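Local coordinates for protein putative dioxygenase (1H-3-hydroxy-4-oxoquinaldine 2,4-dioxygenase) (Mycobacteroides abscessus subsp. abscessus, PDB 6RA3) that cleaves the ring of the Pseudomonas quinolone signal (PQS) with dioxygen, giving N-octanoylanthranilate and carbon monoxide, on an alpha/beta-hydrolase fold, at residues A[43-48]-A[255-260]; A[103-108]-A[112-117]; A[129-134]-A[185-190]; A[239-244]-A[250-255]. All coordinates share one frame; numbering follows the deposited sequence.

Contact 1. Residues A[43-48]-A[255-260]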
loop_
_atom_site.group_PDB
_atom_site.type_symbol
_atom_site.label_atom_id
_atom_site.label_comp_id
_atom_site.label_asym_id
_atom_site.label_seq_id
_atom_site.Cartn_x
_atom_site.Cartn_y
_atom_site.Cartn_z
ATOM N N PRO A 43 -4.047 13.616 -11.266
ATOM C CA PRO A 43 -5.474 13.964 -11.399
ATOM C C PRO A 43 -5.818 14.533 -12.767
ATOM O O PRO A 43 -6.892 14.245 -13.306
ATOM C CB PRO A 43 -5.689 14.995 -10.288
ATOM C CG PRO A 43 -4.469 14.951 -9.431
ATOM C CD PRO A 43 -3.371 14.403 -10.223
ATOM N N TYR A 44 -4.901 15.315 -13.352
ATOM C CA TYR A 44 -5.107 15.925 -14.659
ATOM C C TYR A 44 -4.926 14.907 -15.775
ATOM O O TYR A 44 -5.696 14.892 -16.734
ATOM C CB TYR A 44 -4.146 17.110 -14.847
ATOM C CG TYR A 44 -4.212 18.139 -13.747
ATOM C CD1 TYR A 44 -5.171 19.140 -13.756
ATOM C CD2 TYR A 44 -3.308 18.122 -12.699
ATOM C CE1 TYR A 44 -5.228 20.089 -12.743
ATOM C CE2 TYR A 44 -3.361 19.061 -11.685
ATOM C CZ TYR A 44 -4.317 20.051 -11.719
ATOM O OH TYR A 44 -4.372 20.987 -10.709
ATOM N N LEU A 45 -3.940 14.018 -15.657
ATOM C CA LEU A 45 -3.720 13.026 -16.709
ATOM C C LEU A 45 -4.883 12.044 -16.788
ATOM O O LEU A 45 -5.354 11.695 -17.886
ATOM C CB LEU A 45 -2.406 12.267 -16.466
ATOM C CG LEU A 45 -1.096 13.069 -16.557
ATOM C CD1 LEU A 45 0.119 12.162 -16.295
ATOM C CD2 LEU A 45 -0.983 13.767 -17.928
ATOM N N ARG A 46 -5.336 11.553 -15.633
ATOM C CA ARG A 46 -6.325 10.474 -15.641
ATOM C C ARG A 46 -7.700 10.988 -16.069
ATOM O O ARG A 46 -8.525 10.209 -16.563
ATOM C CB ARG A 46 -6.389 9.790 -14.255
ATOM C CG ARG A 46 -6.886 10.671 -13.130
ATOM C CD ARG A 46 -7.152 9.922 -11.827
ATOM N NE ARG A 46 -7.990 10.693 -10.894
ATOM C CZ ARG A 46 -8.312 10.298 -9.654
ATOM N NH1 ARG A 46 -7.866 9.135 -9.192
ATOM N NH2 ARG A 46 -9.077 11.050 -8.856
ATOM N N ALA A 47 -7.957 12.288 -15.896
ATOM C CA ALA A 47 -9.176 12.874 -16.439
ATOM C C ALA A 47 -9.146 12.891 -17.955
ATOM O O ALA A 47 -10.199 12.832 -18.592
ATOM C CB ALA A 47 -9.369 14.285 -15.898
ATOM N N ALA A 48 -7.952 12.930 -18.550
ATOM C CA ALA A 48 -7.837 13.063 -19.994
ATOM C C ALA A 48 -7.766 11.720 -20.705
ATOM O O ALA A 48 -8.384 11.543 -21.759
ATOM C CB ALA A 48 -6.603 13.917 -20.328
ATOM N N GLN A 255 0.492 22.633 -15.606
ATOM C CA GLN A 255 1.086 23.106 -16.847
ATOM C C GLN A 255 1.692 21.956 -17.634
ATOM O O GLN A 255 1.502 21.855 -18.858
ATOM C CB GLN A 255 2.129 24.181 -16.535
ATOM C CG GLN A 255 1.553 25.332 -15.694
ATOM C CD GLN A 255 2.523 26.500 -15.499
ATOM O OE1 GLN A 255 3.468 26.673 -16.275
ATOM N NE2 GLN A 255 2.294 27.301 -14.454
ATOM N N VAL A 256 2.405 21.056 -16.957
ATOM C CA VAL A 256 3.038 19.978 -17.699
ATOM C C VAL A 256 1.977 19.030 -18.206
ATOM O O VAL A 256 2.083 18.499 -19.323
ATOM C CB VAL A 256 4.106 19.249 -16.852
ATOM C CG1 VAL A 256 4.613 18.003 -17.586
ATOM C CG2 VAL A 256 5.267 20.162 -16.573
ATOM N N ALA A 257 0.934 18.798 -17.400
ATOM C CA ALA A 257 -0.144 17.927 -17.853
ATOM C C ALA A 257 -0.804 18.536 -19.082
ATOM O O ALA A 257 -0.988 17.871 -20.112
ATOM C CB ALA A 257 -1.149 17.709 -16.722
ATOM N N ALA A 258 -1.128 19.824 -18.991
ATOM C CA ALA A 258 -1.592 20.582 -20.152
ATOM C C ALA A 258 -0.717 20.337 -21.379
ATOM O O ALA A 258 -1.231 20.064 -22.475
ATOM C CB ALA A 258 -1.619 22.063 -19.805
ATOM N N GLU A 259 0.619 20.386 -21.206
ATOM C CA GLU A 259 1.520 20.189 -22.342
ATOM C C GLU A 259 1.365 18.799 -22.939
ATOM O O GLU A 259 1.382 18.639 -24.167
ATOM C CB GLU A 259 2.979 20.403 -21.925
ATOM C CG GLU A 259 3.377 21.816 -21.672
ATOM C CD GLU A 259 3.444 22.664 -22.955
ATOM O OE1 GLU A 259 3.618 22.115 -24.068
ATOM O OE2 GLU A 259 3.315 23.895 -22.825
ATOM N N ALA A 260 1.263 17.771 -22.080
ATOM C CA ALA A 260 1.081 16.405 -22.560
ATOM C C ALA A 260 -0.236 16.249 -23.305
ATOM O O ALA A 260 -0.312 15.552 -24.320
ATOM C CB ALA A 260 1.136 15.422 -21.382
#
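Y44 meets A257 at its root and not through its ring: Y44 CB lies 3.6 Å from A257 CB, the closest approach between the two segments. The CA-CB bond of Y44 points toward 255-260, but with CG beside the backbone N (chi1 -54°) the aromatic group leads away from that helix, passing A257 obliquely and running on to Q254. L45 follows with its branched end. Its CD2 methyl stands 4.1 Å from A257 CB and 4.4 Å from A260 CB, so a single methyl spans two alanines that are three residues apart on one helical face. No hydrogen bond links the segments; the contact is apolar and small, burying 126 Å² in all. A257 and A260 present only their CB methyls to the other segment, and the CA atoms of L45 and A257 are 6.2 Å apart. The segments 43-48 and 255-260 run in the same general direction, 26° apart with axes 9.4 Å from each other, side by side over the central sheet. L45 rests on F25 and T27 of strand 24-28, A260 also reaches F25, and V256 packs on M118 and L120 of strand 116-120.

Contact 2. Residues A[103-108]-A[112-117]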
loop_
_atom_site.group_PDB
_atom_site.type_symbol
_atom_site.label_atom_id
_atom_site.label_comp_id
_atom_site.label_asym_id
_atom_site.label_seq_id
_atom_site.Cartn_x
_atom_site.Cartn_y
_atom_site.Cartn_z
ATOM N N LEU A 103 12.826 7.088 -25.293
ATOM C CA LEU A 103 13.219 7.127 -26.704
ATOM C C LEU A 103 13.547 5.733 -27.227
ATOM O O LEU A 103 13.233 5.398 -28.375
ATOM C CB LEU A 103 14.394 8.085 -26.873
ATOM C CG LEU A 103 14.017 9.502 -26.426
ATOM C CD1 LEU A 103 15.212 10.409 -26.275
ATOM C CD2 LEU A 103 13.039 10.094 -27.438
ATOM N N GLU A 104 14.146 4.890 -26.388
ATOM C CA GLU A 104 14.357 3.510 -26.790
ATOM C C GLU A 104 13.027 2.835 -27.046
ATOM O O GLU A 104 12.878 2.106 -28.033
ATOM C CB GLU A 104 15.167 2.757 -25.715
ATOM C CG GLU A 104 15.433 1.287 -26.035
ATOM C CD GLU A 104 16.226 1.080 -27.330
ATOM O OE1 GLU A 104 16.978 2.000 -27.708
ATOM O OE2 GLU A 104 16.096 0.002 -27.964
ATOM N N ILE A 105 12.038 3.072 -26.171
ATOM C CA ILE A 105 10.711 2.481 -26.377
ATOM C C ILE A 105 10.100 3.005 -27.676
ATOM O O ILE A 105 9.503 2.245 -28.455
ATOM C CB ILE A 105 9.785 2.764 -25.175
ATOM C CG1 ILE A 105 10.300 2.076 -23.894
ATOM C CG2 ILE A 105 8.340 2.327 -25.493
ATOM C CD1 ILE A 105 9.734 2.674 -22.573
ATOM N N ALA A 106 10.211 4.313 -27.920
ATOM C CA ALA A 106 9.665 4.859 -29.165
ATOM C C ALA A 106 10.312 4.207 -30.375
ATOM O O ALA A 106 9.633 3.901 -31.361
ATOM C CB ALA A 106 9.855 6.365 -29.221
ATOM N N ASP A 107 11.623 3.952 -30.305
ATOM C CA ASP A 107 12.331 3.381 -31.446
ATOM C C ASP A 107 11.930 1.933 -31.675
ATOM O O ASP A 107 11.864 1.470 -32.822
ATOM C CB ASP A 107 13.837 3.479 -31.224
ATOM C CG ASP A 107 14.635 3.125 -32.464
ATOM O OD1 ASP A 107 14.074 3.206 -33.580
ATOM O OD2 ASP A 107 15.823 2.750 -32.310
ATOM N N ARG A 108 11.659 1.192 -30.599
ATOM C CA ARG A 108 11.374 -0.225 -30.772
ATOM C C ARG A 108 9.999 -0.472 -31.369
ATOM O O ARG A 108 9.806 -1.464 -32.082
ATOM C CB ARG A 108 11.502 -0.940 -29.430
ATOM C CG ARG A 108 12.918 -0.968 -28.894
ATOM C CD ARG A 108 13.009 -1.787 -27.630
ATOM N NE ARG A 108 14.391 -1.821 -27.155
ATOM C CZ ARG A 108 14.856 -2.697 -26.279
ATOM N NH1 ARG A 108 14.042 -3.606 -25.776
ATOM N NH2 ARG A 108 16.127 -2.652 -25.908
ATOM N N GLN A 112 3.290 4.539 -34.942
ATOM C CA GLN A 112 1.859 4.241 -34.850
ATOM C C GLN A 112 1.494 3.758 -33.448
ATOM O O GLN A 112 0.503 4.218 -32.867
ATOM C CB GLN A 112 1.461 3.197 -35.902
ATOM C CG GLN A 112 1.583 3.659 -37.388
ATOM C CD GLN A 112 3.019 3.590 -37.961
ATOM O OE1 GLN A 112 3.737 2.600 -37.772
ATOM N NE2 GLN A 112 3.430 4.650 -38.667
ATOM N N ARG A 113 2.312 2.859 -32.881
ATOM C CA ARG A 113 2.106 2.417 -31.502
ATOM C C ARG A 113 2.493 3.507 -30.509
ATOM O O ARG A 113 1.810 3.694 -29.499
ATOM C CB ARG A 113 2.899 1.136 -31.239
ATOM C CG ARG A 113 2.910 0.653 -29.766
ATOM C CD ARG A 113 1.706 -0.233 -29.467
ATOM N NE ARG A 113 1.686 -0.745 -28.093
ATOM C CZ ARG A 113 2.201 -1.912 -27.697
ATOM N NH1 ARG A 113 2.811 -2.732 -28.552
ATOM N NH2 ARG A 113 2.094 -2.263 -26.427
ATOM N N VAL A 114 3.567 4.242 -30.777
ATOM C CA VAL A 114 3.991 5.342 -29.912
ATOM C C VAL A 114 4.056 6.615 -30.748
ATOM O O VAL A 114 5.118 6.943 -31.313
ATOM C CB VAL A 114 5.340 5.044 -29.233
ATOM C CG1 VAL A 114 5.909 6.284 -28.522
ATOM C CG2 VAL A 114 5.156 3.911 -28.237
ATOM N N PRO A 115 2.945 7.358 -30.847
ATOM C CA PRO A 115 2.904 8.549 -31.709
ATOM C C PRO A 115 3.521 9.780 -31.093
ATOM O O PRO A 115 3.708 10.776 -31.797
ATOM C CB PRO A 115 1.402 8.765 -31.906
ATOM C CG PRO A 115 0.847 8.347 -30.577
ATOM C CD PRO A 115 1.641 7.119 -30.202
ATOM N N ALA A 116 3.833 9.770 -29.808
ATOM C CA ALA A 116 4.430 10.953 -29.217
ATOM C C ALA A 116 5.137 10.570 -27.923
ATOM O O ALA A 116 4.868 9.521 -27.328
ATOM C CB ALA A 116 3.383 12.037 -28.967
ATOM N N VAL A 117 6.027 11.460 -27.499
ATOM C CA VAL A 117 6.854 11.307 -26.304
ATOM C C VAL A 117 7.093 12.684 -25.721
ATOM O O VAL A 117 7.584 13.573 -26.415
ATOM C CB VAL A 117 8.230 10.657 -26.591
ATOM C CG1 VAL A 117 9.131 10.724 -25.336
ATOM C CG2 VAL A 117 8.089 9.246 -27.094
HETATM O O HOH W 1 7.708 6.064 -32.034
#
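A106 CB is met by two valines. It stands 4.0 Å from V114 CG1 and equally 4.0 Å from V117 CG2, so one methyl is shared by two residues three positions apart in 112-117. The valines offer different branches although both hold CG1 anti to the backbone N (chi1 170° in V114): V114 turns that anti methyl to the alanine, whereas V117 uses CG2, which sits beside its own N. Their remaining methyls meet residues that precede A106 on the same helix. V114 CG2 comes to 4.5 Å from I105 CG2, and V117 CG1 to 4.5 Å from L103 CD2, both looser contacts. Helix 99-109 and strand 116-120 are the second and third elements of a beta-alpha-beta unit that begins with strand 90-95, the three making a crossover between neighbouring parallel strands of the alpha/beta-hydrolase sheet. F90 and P92 of the first strand touch V114 as well. Beside the apolar patch, a water lies 2.8 Å from V114 O and 3.0 Å from A106 O, bridging the two carbonyls where no direct hydrogen bond crosses. Within the helix, R108 NE forms a salt bridge with E104 OE2 at 2.6 Å, nearly straight at 175° and in the guanidinium plane, on the anti lone pair of the carboxylate. The other oxygen of E104 is held by R200.

Contact 3. Residues A[129-134]-A[185-190]; sequences REFVAA and RVIDEA
F131 lays the outer end of its ring against I187: CE2 lies 3.6 Å and CZ 3.8 Å from I187 CG2. The two side chains cross at about a right angle, and the methyl meets the ring obliquely. With CG anti to the backbone N (chi1 -170°), the phenyl group swings from a lateral start toward helix 177-194, whose I187 has its CA-CB bond directed toward 129-134. V132 packs on D188, its CG1 3.4 Å from D188 OD1. This is van der Waals contact of a methyl with a carboxylate oxygen; the other oxygen, OD2, is hydrogen-bonded to H136 NE2 of helix 129-137. R129 is too far for a salt bridge, NH1 and D188 OD1 being 6.0 Å apart, while V132 CB lies off one face of its guanidinium, toward the rim. Both helices fall between strands 116-120 and 209-214, where alpha/beta-hydrolase-fold enzymes commonly carry their cap. The contact borders the active site: the ring of F131 meets that of H97, their planes about 20° apart, and I187 touches H97 too. Since H97 is a likely substrate-binding residue, the F131-I187 pair is consistent with a wall of the quinolone pocket.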
loop_
_atom_site.group_PDB
_atom_site.type_symbol
_atom_site.label_atom_id
_atom_site.label_comp_id
_atom_site.label_asym_id
_atom_site.label_seq_id
_atom_site.Cartn_x
_atom_site.Cartn_y
_atom_site.Cartn_z
ATOM N N ARG A 129 31.214 18.261 -18.158
ATOM C CA ARG A 129 32.193 17.497 -17.399
ATOM C C ARG A 129 31.930 17.560 -15.902
ATOM O O ARG A 129 32.394 16.680 -15.172
ATOM C CB ARG A 129 33.612 17.983 -17.693
ATOM C CG ARG A 129 34.018 17.870 -19.152
ATOM C CD ARG A 129 33.971 16.437 -19.637
ATOM N NE ARG A 129 34.827 15.557 -18.846
ATOM C CZ ARG A 129 34.773 14.229 -18.894
ATOM N NH1 ARG A 129 33.887 13.626 -19.690
ATOM N NH2 ARG A 129 35.589 13.499 -18.136
ATOM N N GLU A 130 31.220 18.582 -15.429
ATOM C CA GLU A 130 30.805 18.599 -14.034
ATOM C C GLU A 130 29.810 17.475 -13.760
ATOM O O GLU A 130 29.903 16.784 -12.742
ATOM C CB GLU A 130 30.194 19.959 -13.691
ATOM C CG GLU A 130 30.807 20.632 -12.483
ATOM C CD GLU A 130 29.902 21.698 -11.896
ATOM O OE1 GLU A 130 28.675 21.459 -11.864
ATOM O OE2 GLU A 130 30.416 22.763 -11.469
ATOM N N PHE A 131 28.854 17.279 -14.668
ATOM C CA PHE A 131 27.891 16.190 -14.543
ATOM C C PHE A 131 28.595 14.840 -14.544
ATOM O O PHE A 131 28.347 14.009 -13.660
ATOM C CB PHE A 131 26.872 16.279 -15.686
ATOM C CG PHE A 131 25.676 15.362 -15.546
ATOM C CD1 PHE A 131 24.879 15.379 -14.404
ATOM C CD2 PHE A 131 25.315 14.540 -16.595
ATOM C CE1 PHE A 131 23.765 14.567 -14.309
ATOM C CE2 PHE A 131 24.197 13.706 -16.499
ATOM C CZ PHE A 131 23.430 13.731 -15.355
ATOM N N VAL A 132 29.478 14.600 -15.533
ATOM C CA VAL A 132 30.207 13.332 -15.602
ATOM C C VAL A 132 31.020 13.123 -14.332
ATOM O O VAL A 132 31.160 11.988 -13.850
ATOM C CB VAL A 132 31.100 13.267 -16.858
ATOM C CG1 VAL A 132 31.952 11.988 -16.831
ATOM C CG2 VAL A 132 30.252 13.294 -18.122
ATOM N N ALA A 133 31.534 14.218 -13.756
ATOM C CA ALA A 133 32.263 14.155 -12.491
ATOM C C ALA A 133 31.382 13.631 -11.358
ATOM O O ALA A 133 31.840 12.842 -10.528
ATOM C CB ALA A 133 32.804 15.543 -12.132
ATOM N N ALA A 134 30.120 14.078 -11.295
ATOM C CA ALA A 134 29.208 13.599 -10.256
ATOM C C ALA A 134 28.708 12.189 -10.544
ATOM O O ALA A 134 28.502 11.414 -9.609
ATOM C CB ALA A 134 28.021 14.546 -10.092
ATOM N N ARG A 185 26.514 4.909 -13.737
ATOM C CA ARG A 185 26.949 4.102 -14.866
ATOM C C ARG A 185 26.072 4.306 -16.085
ATOM O O ARG A 185 26.573 4.488 -17.204
ATOM C CB ARG A 185 26.895 2.618 -14.492
ATOM C CG ARG A 185 28.185 1.929 -14.359
ATOM C CD ARG A 185 28.228 1.158 -13.091
ATOM N NE ARG A 185 27.117 0.217 -12.906
ATOM C CZ ARG A 185 26.687 -0.160 -11.706
ATOM N NH1 ARG A 185 27.248 0.339 -10.622
ATOM N NH2 ARG A 185 25.673 -1.006 -11.579
ATOM N N VAL A 186 24.755 4.140 -15.904
ATOM C CA VAL A 186 23.855 4.059 -17.046
ATOM C C VAL A 186 23.786 5.408 -17.751
ATOM O O VAL A 186 23.859 5.481 -18.981
ATOM C CB VAL A 186 22.461 3.563 -16.602
ATOM C CG1 VAL A 186 21.459 3.691 -17.732
ATOM C CG2 VAL A 186 22.536 2.095 -16.167
ATOM N N ILE A 187 23.633 6.487 -16.979
ATOM C CA ILE A 187 23.638 7.834 -17.544
ATOM C C ILE A 187 24.991 8.130 -18.199
ATOM O O ILE A 187 25.068 8.494 -19.382
ATOM C CB ILE A 187 23.301 8.865 -16.454
ATOM C CG1 ILE A 187 21.913 8.574 -15.833
ATOM C CG2 ILE A 187 23.319 10.264 -17.022
ATOM C CD1 ILE A 187 21.587 9.443 -14.619
ATOM N N ASP A 188 26.081 7.962 -17.445
ATOM C CA ASP A 188 27.407 8.198 -18.015
ATOM C C ASP A 188 27.554 7.466 -19.341
ATOM O O ASP A 188 27.978 8.049 -20.344
ATOM C CB ASP A 188 28.482 7.778 -17.014
ATOM C CG ASP A 188 29.889 8.176 -17.428
ATOM O OD1 ASP A 188 30.095 9.316 -17.894
ATOM O OD2 ASP A 188 30.809 7.358 -17.221
ATOM N N GLU A 189 27.114 6.210 -19.396
ATOM C CA GLU A 189 27.278 5.425 -20.614
ATOM C C GLU A 189 26.383 5.943 -21.740
ATOM O O GLU A 189 26.764 5.885 -22.918
ATOM C CB GLU A 189 26.982 3.954 -20.348
ATOM C CG GLU A 189 27.098 3.032 -21.571
ATOM C CD GLU A 189 26.364 1.713 -21.381
ATOM O OE1 GLU A 189 25.965 1.411 -20.229
ATOM O OE2 GLU A 189 26.190 0.975 -22.377
ATOM N N ALA A 190 25.176 6.407 -21.407
ATOM C CA ALA A 190 24.259 6.882 -22.438
ATOM C C ALA A 190 24.856 8.082 -23.181
ATOM O O ALA A 190 24.811 8.150 -24.413
ATOM C CB ALA A 190 22.912 7.235 -21.803
#

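Contact 4. Residues A[239-244]-A[250-255]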
loop_
_atom_site.group_PDB
_atom_site.type_symbol
_atom_site.label_atom_id
_atom_site.label_comp_id
_atom_site.label_asym_id
_atom_site.label_seq_id
_atom_site.Cartn_x
_atom_site.Cartn_y
_atom_site.Cartn_z
ATOM N N ARG A 239 9.572 23.561 -24.952
ATOM C CA ARG A 239 8.964 24.626 -24.174
ATOM C C ARG A 239 9.713 24.809 -22.858
ATOM O O ARG A 239 9.637 23.957 -21.962
ATOM C CB ARG A 239 7.488 24.303 -23.932
ATOM C CG ARG A 239 6.716 25.359 -23.139
ATOM C CD ARG A 239 5.560 25.960 -23.946
ATOM N NE ARG A 239 4.900 24.979 -24.807
ATOM C CZ ARG A 239 3.824 25.227 -25.546
ATOM N NH1 ARG A 239 3.262 26.432 -25.532
ATOM N NH2 ARG A 239 3.311 24.257 -26.297
ATOM N N ARG A 240 10.473 25.895 -22.751
ATOM C CA ARG A 240 11.050 26.287 -21.474
ATOM C C ARG A 240 9.942 26.797 -20.564
ATOM O O ARG A 240 9.053 27.522 -20.999
ATOM C CB ARG A 240 12.126 27.363 -21.676
ATOM C CG ARG A 240 12.626 28.009 -20.377
ATOM C CD ARG A 240 13.841 28.919 -20.594
ATOM N NE ARG A 240 15.020 28.175 -21.032
ATOM C CZ ARG A 240 15.885 27.570 -20.218
ATOM N NH1 ARG A 240 15.717 27.609 -18.898
ATOM N NH2 ARG A 240 16.918 26.912 -20.732
ATOM N N LEU A 241 10.020 26.443 -19.282
ATOM C CA LEU A 241 8.879 26.531 -18.389
ATOM C C LEU A 241 9.022 27.524 -17.243
ATOM O O LEU A 241 8.011 27.860 -16.618
ATOM C CB LEU A 241 8.580 25.142 -17.800
ATOM C CG LEU A 241 7.177 24.624 -18.077
ATOM C CD1 LEU A 241 7.039 23.204 -17.559
ATOM C CD2 LEU A 241 6.178 25.559 -17.397
ATOM N N GLY A 242 10.225 27.980 -16.921
ATOM C CA GLY A 242 10.326 29.012 -15.902
ATOM C C GLY A 242 10.128 28.534 -14.482
ATOM O O GLY A 242 9.774 29.340 -13.602
ATOM N N GLY A 243 10.340 27.229 -14.217
ATOM C CA GLY A 243 10.334 26.750 -12.855
ATOM C C GLY A 243 11.692 26.911 -12.216
ATOM O O GLY A 243 12.689 27.143 -12.893
ATOM N N GLU A 244 11.720 26.791 -10.888
ATOM C CA GLU A 244 12.982 26.890 -10.172
ATOM C C GLU A 244 13.778 25.592 -10.194
ATOM O O GLU A 244 14.998 25.628 -9.972
ATOM C CB GLU A 244 12.738 27.302 -8.725
ATOM C CG GLU A 244 12.066 28.676 -8.571
ATOM C CD GLU A 244 11.505 28.881 -7.182
ATOM O OE1 GLU A 244 11.852 29.898 -6.550
ATOM O OE2 GLU A 244 10.727 28.012 -6.717
ATOM N N ILE A 250 6.512 17.991 -11.012
ATOM C CA ILE A 250 6.095 18.124 -9.622
ATOM C C ILE A 250 5.902 19.580 -9.246
ATOM O O ILE A 250 5.018 19.910 -8.454
ATOM C CB ILE A 250 7.118 17.462 -8.664
ATOM C CG1 ILE A 250 7.415 16.021 -9.075
ATOM C CG2 ILE A 250 6.607 17.562 -7.208
ATOM C CD1 ILE A 250 8.510 15.364 -8.250
ATOM N N GLU A 251 6.790 20.445 -9.745
ATOM C CA GLU A 251 6.698 21.862 -9.421
ATOM C C GLU A 251 5.514 22.499 -10.135
ATOM O O GLU A 251 4.846 23.368 -9.570
ATOM C CB GLU A 251 7.990 22.578 -9.802
ATOM C CG GLU A 251 8.050 23.987 -9.257
ATOM C CD GLU A 251 9.159 24.822 -9.856
ATOM O OE1 GLU A 251 9.874 24.339 -10.758
ATOM O OE2 GLU A 251 9.303 25.978 -9.416
ATOM N N LEU A 252 5.244 22.069 -11.370
ATOM C CA LEU A 252 4.200 22.656 -12.220
ATOM C C LEU A 252 3.319 21.573 -12.839
ATOM O O LEU A 252 3.246 21.430 -14.068
ATOM C CB LEU A 252 4.854 23.513 -13.302
ATOM C CG LEU A 252 5.613 24.694 -12.712
ATOM C CD1 LEU A 252 6.501 25.293 -13.781
ATOM C CD2 LEU A 252 4.598 25.698 -12.166
ATOM N N PRO A 253 2.615 20.795 -12.005
ATOM C CA PRO A 253 1.885 19.632 -12.541
ATOM C C PRO A 253 0.809 19.986 -13.560
ATOM O O PRO A 253 0.714 19.318 -14.599
ATOM C CB PRO A 253 1.290 18.990 -11.274
ATOM C CG PRO A 253 1.154 20.077 -10.327
ATOM C CD PRO A 253 2.358 20.985 -10.569
ATOM N N GLN A 254 -0.012 21.009 -13.316
ATOM C CA GLN A 254 -1.072 21.306 -14.282
ATOM C C GLN A 254 -0.493 21.735 -15.633
ATOM O O GLN A 254 -0.916 21.253 -16.698
ATOM C CB GLN A 254 -1.996 22.389 -13.729
ATOM C CG GLN A 254 -2.992 22.883 -14.764
ATOM C CD GLN A 254 -4.331 23.220 -14.155
ATOM O OE1 GLN A 254 -4.408 23.830 -13.081
ATOM N NE2 GLN A 254 -5.407 22.812 -14.833
ATOM N N GLN A 255 0.492 22.633 -15.606
ATOM C CA GLN A 255 1.086 23.106 -16.847
ATOM C C GLN A 255 1.692 21.956 -17.634
ATOM O O GLN A 255 1.502 21.855 -18.858
ATOM C CB GLN A 255 2.129 24.181 -16.535
ATOM C CG GLN A 255 1.553 25.332 -15.694
ATOM C CD GLN A 255 2.523 26.500 -15.499
ATOM O OE1 GLN A 255 3.468 26.673 -16.275
ATOM N NE2 GLN A 255 2.294 27.301 -14.454
#
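The backbone N of E244 donates to E251 OE2 at 2.9 Å, a nearly straight bond (169°) that uses the syn lone pair of the carboxylate. E251 reaches it as an extended chain with CG anti to its backbone N (chi1 -169°), which carries the carboxylate across to the 239-244 loop. The other oxygen, E251 OE1, sits against the bare CA of G243 at 3.2 Å and is hydrogen-bonded to T245 OG1, so the group is held at both oxygens. The E244 carboxylate comes close as well, its OE2 3.7 Å from E251 OE2 with the planes 21° apart; two like charges this near would be expected to raise the proton affinity of one or both, though T159 OG1 also binds E244 OE2. Further along, L241 and L252 meet tip to tip, CD2 to CD1 at 3.6 Å. L241 CD2 also lies 3.1 Å from Q255 OE1, where the amide end passes the leucine. These contacts join the loop after strand 236-240, the edge strand of the sheet within this chain, to the break at L252 between helix 248-251 and helix 253-266. Helix 162-170 flanks the first of these through V164, which touches E251, while V213 of strand 209-214 packs on L241.

In the fold
Contacts 1 and 4 share Q255 and helix 253-266, and their centres are 12 Å apart. They touch directly: E259 OE2 forms a 2.8 Å salt bridge with R239 NE, and V256 CG2 packs 3.7 Å from L241 CD1. Contacts 2 and 4 both reach the same sheet, yet their nearest atoms are about 10 Å apart; those of contacts 1 and 2 are about 7 Å apart. Contact 3 lies across the chain's centre from contact 1, with centres 31 Å apart. The likely catalytic H246 is about 7 Å from F131 of contact 3 and about 8 Å from E251 of contact 4, side chain to side chain; H97 is about 3 Å from F131 and about 10 Å from L103 of contact 2, measured likewise.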